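Local atomic coordinates of Atg5 (Kluyveromyces marxianus, PDB entry 3VQI), a protein that takes part in autophagic vesicle formation, cytoplasm-to-vacuole transport and the selective autophagic degradation of the nucleus. Residues L33-V41 against V55-I63. Sequence-based numbering, arbitrary orientation.
Sequences LADKSCHIV and VVRKLADTI. With SO4 (sulfate ion), chain G.
Thr62 OG1 donates a hydrogen bond to Asp35 O at 3.1 Å. The hydroxyl sits above the plane of the Asp35 carbonyl, 66° out of it, and off its lone pairs. OG1 lies anti to the carbonyl carbon of Thr62 (chi1 -60°), which leaves the methyl to face Lys36, with CG2 3.4 Å from Lys36 CB. A valine in place of Thr62 would probably leave Asp35 O without this donor, with a methyl replacing OG1. Leu59 CD2 lies over the strand backbone, 3.5 Å from Ser37 O, and also touches Cys38 CB. The aliphatic part of Lys58 runs past Cys38, CD 3.9 Å from Cys38 CB. Ile40 crosses Val55 at about a right angle, with CD1 3.6 Å from Val55 CG2. On the strand, His39 ND1 binds O1 of a sulfate, probably from the crystallisation liquor, at 2.7 Å; His39 N bonds O3 of the same ion. This is strand-on-helix packing in the ubiquitin-like UblA domain. Strand 37-43 edges the sheet and pairs with strand 15-22. Helix 48-59 packs on one face of this sheet, its 55-59 part at 142° to strand 37-41, and Val55 also touches Val20 and Leu119 of strands 15-22 and 114-121.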
loop_
_atom_site.group_PDB
_atom_site.type_symbol
_atom_site.label_atom_id
_atom_site.label_comp_id
_atom_site.label_asym_id
_atom_site.label_seq_id
_atom_site.Cartn_x
_atom_site.Cartn_y
_atom_site.Cartn_z
ATOM N N LEU A 33 -19.849 21.083 4.944
ATOM C CA LEU A 33 -18.643 20.269 4.976
ATOM C C LEU A 33 -18.897 18.998 5.783
ATOM O O LEU A 33 -18.542 17.899 5.359
ATOM C CB LEU A 33 -17.488 21.058 5.603
ATOM C CG LEU A 33 -16.218 20.263 5.925
ATOM C CD1 LEU A 33 -15.710 19.605 4.659
ATOM C CD2 LEU A 33 -15.154 21.175 6.523
ATOM N N ALA A 34 -19.517 19.150 6.946
ATOM C CA ALA A 34 -19.803 18.007 7.792
ATOM C C ALA A 34 -20.548 16.937 7.009
ATOM O O ALA A 34 -20.242 15.750 7.124
ATOM C CB ALA A 34 -20.622 18.440 8.999
ATOM N N ASP A 35 -21.516 17.354 6.206
ATOM C CA ASP A 35 -22.306 16.412 5.421
ATOM C C ASP A 35 -21.561 15.703 4.286
ATOM O O ASP A 35 -21.903 14.575 3.925
ATOM C CB ASP A 35 -23.536 17.120 4.842
ATOM C CG ASP A 35 -24.705 17.160 5.812
ATOM O OD1 ASP A 35 -24.550 17.720 6.922
ATOM O OD2 ASP A 35 -25.783 16.630 5.459
ATOM N N LYS A 36 -20.552 16.359 3.719
ATOM C CA LYS A 36 -19.798 15.777 2.612
ATOM C C LYS A 36 -18.475 15.169 3.069
ATOM O O LYS A 36 -17.578 14.919 2.266
ATOM C CB LYS A 36 -19.550 16.839 1.535
ATOM C CG LYS A 36 -18.677 17.995 1.984
ATOM C CD LYS A 36 -18.527 19.023 0.879
ATOM C CE LYS A 36 -17.729 20.235 1.351
ATOM N NZ LYS A 36 -17.670 21.292 0.299
ATOM N N SER A 37 -18.362 14.930 4.366
ATOM C CA SER A 37 -17.154 14.349 4.919
ATOM C C SER A 37 -17.458 13.102 5.726
ATOM O O SER A 37 -18.610 12.806 6.028
ATOM C CB SER A 37 -16.440 15.353 5.823
ATOM O OG SER A 37 -15.894 16.421 5.075
ATOM N N CYS A 38 -16.402 12.375 6.062
ATOM C CA CYS A 38 -16.498 11.173 6.875
ATOM C C CYS A 38 -15.071 10.788 7.224
ATOM O O CYS A 38 -14.181 10.853 6.385
ATOM C CB CYS A 38 -17.207 10.036 6.123
ATOM S SG CYS A 38 -16.246 9.182 4.863
ATOM N N HIS A 39 -14.845 10.429 8.479
ATOM C CA HIS A 39 -13.514 10.042 8.913
ATOM C C HIS A 39 -13.513 8.546 9.135
ATOM O O HIS A 39 -14.418 7.997 9.757
ATOM C CB HIS A 39 -13.137 10.765 10.208
ATOM C CG HIS A 39 -13.460 12.225 10.188
ATOM N ND1 HIS A 39 -14.745 12.702 10.336
ATOM C CD2 HIS A 39 -12.678 13.309 9.973
ATOM C CE1 HIS A 39 -14.742 14.017 10.211
ATOM N NE2 HIS A 39 -13.500 14.412 9.990
ATOM N N ILE A 40 -12.502 7.880 8.606
ATOM C CA ILE A 40 -12.414 6.453 8.778
ATOM C C ILE A 40 -10.984 6.093 9.075
ATOM O O ILE A 40 -10.059 6.721 8.562
ATOM C CB ILE A 40 -12.878 5.728 7.528
ATOM C CG1 ILE A 40 -11.973 6.081 6.362
ATOM C CG2 ILE A 40 -14.307 6.143 7.201
ATOM C CD1 ILE A 40 -12.420 5.442 5.075
ATOM N N VAL A 41 -10.799 5.107 9.939
ATOM C CA VAL A 41 -9.457 4.675 10.267
ATOM C C VAL A 41 -9.130 3.613 9.229
ATOM O O VAL A 41 -9.951 2.732 8.969
ATOM C CB VAL A 41 -9.394 4.078 11.690
ATOM C CG1 VAL A 41 -7.967 3.661 12.019
ATOM C CG2 VAL A 41 -9.871 5.105 12.705
ATOM N N VAL A 55 -16.828 4.300 1.676
ATOM C CA VAL A 55 -16.776 5.747 1.534
ATOM C C VAL A 55 -17.879 6.215 0.595
ATOM O O VAL A 55 -18.568 7.198 0.869
ATOM C CB VAL A 55 -15.397 6.181 1.038
ATOM C CG1 VAL A 55 -15.415 7.610 0.540
ATOM C CG2 VAL A 55 -14.431 6.068 2.179
ATOM N N VAL A 56 -18.079 5.496 -0.500
ATOM C CA VAL A 56 -19.128 5.878 -1.422
ATOM C C VAL A 56 -20.481 5.830 -0.718
ATOM O O VAL A 56 -21.268 6.761 -0.825
ATOM C CB VAL A 56 -19.137 4.968 -2.652
ATOM C CG1 VAL A 56 -20.434 5.143 -3.417
ATOM C CG2 VAL A 56 -17.944 5.314 -3.548
ATOM N N ARG A 57 -20.737 4.750 0.016
ATOM C CA ARG A 57 -21.994 4.579 0.747
ATOM C C ARG A 57 -22.244 5.755 1.695
ATOM O O ARG A 57 -23.277 6.414 1.626
ATOM C CB ARG A 57 -21.958 3.279 1.570
ATOM C CG ARG A 57 -23.318 2.825 2.155
ATOM C CD ARG A 57 -23.219 2.140 3.547
ATOM N NE ARG A 57 -21.987 1.373 3.789
ATOM C CZ ARG A 57 -21.527 0.395 3.011
ATOM N NH1 ARG A 57 -22.183 0.042 1.918
ATOM N NH2 ARG A 57 -20.406 -0.235 3.326
ATOM N N LYS A 58 -21.293 6.019 2.580
ATOM C CA LYS A 58 -21.457 7.092 3.548
ATOM C C LYS A 58 -21.731 8.462 2.955
ATOM O O LYS A 58 -22.361 9.300 3.606
ATOM C CB LYS A 58 -20.229 7.215 4.444
ATOM C CG LYS A 58 -20.041 6.115 5.456
ATOM C CD LYS A 58 -19.022 6.555 6.505
ATOM C CE LYS A 58 -18.343 5.372 7.186
ATOM N NZ LYS A 58 -18.849 5.110 8.562
ATOM N N LEU A 59 -21.263 8.699 1.732
ATOM C CA LEU A 59 -21.436 10.007 1.105
ATOM C C LEU A 59 -22.346 10.005 -0.109
ATOM O O LEU A 59 -22.485 11.031 -0.768
ATOM C CB LEU A 59 -20.066 10.581 0.714
ATOM C CG LEU A 59 -18.975 10.507 1.791
ATOM C CD1 LEU A 59 -17.656 11.040 1.247
ATOM C CD2 LEU A 59 -19.406 11.295 3.025
ATOM N N ALA A 60 -22.973 8.870 -0.406
ATOM C CA ALA A 60 -23.863 8.778 -1.563
ATOM C C ALA A 60 -24.901 9.901 -1.590
ATOM O O ALA A 60 -25.344 10.322 -2.661
ATOM C CB ALA A 60 -24.564 7.438 -1.578
ATOM N N ASP A 61 -25.278 10.381 -0.411
ATOM C CA ASP A 61 -26.272 11.443 -0.282
ATOM C C ASP A 61 -25.810 12.794 -0.796
ATOM O O ASP A 61 -26.611 13.581 -1.301
ATOM C CB ASP A 61 -26.683 11.597 1.183
ATOM C CG ASP A 61 -27.959 10.861 1.509
ATOM O OD1 ASP A 61 -28.386 10.024 0.676
ATOM O OD2 ASP A 61 -28.530 11.118 2.599
ATOM N N THR A 62 -24.519 13.054 -0.657
ATOM C CA THR A 62 -23.934 14.320 -1.063
ATOM C C THR A 62 -23.392 14.309 -2.480
ATOM O O THR A 62 -22.890 15.318 -2.968
ATOM C CB THR A 62 -22.819 14.701 -0.085
ATOM O OG1 THR A 62 -23.382 14.820 1.230
ATOM C CG2 THR A 62 -22.180 16.014 -0.466
ATOM N N ILE A 63 -23.494 13.175 -3.156
ATOM C CA ILE A 63 -22.993 13.095 -4.519
ATOM C C ILE A 63 -24.087 13.495 -5.492
ATOM O O ILE A 63 -25.135 12.852 -5.555
ATOM C CB ILE A 63 -22.475 11.671 -4.847
ATOM C CG1 ILE A 63 -21.010 11.534 -4.424
ATOM C CG2 ILE A 63 -22.568 11.408 -6.338
ATOM C CD1 ILE A 63 -20.732 11.846 -2.977
HETATM S S SO4 G . -18.007 10.776 10.440
HETATM O O1 SO4 G . -17.374 12.061 10.091
HETATM O O2 SO4 G . -19.316 10.663 9.765
HETATM O O3 SO4 G . -17.147 9.657 10.011
HETATM O O4 SO4 G . -18.189 10.726 11.903
#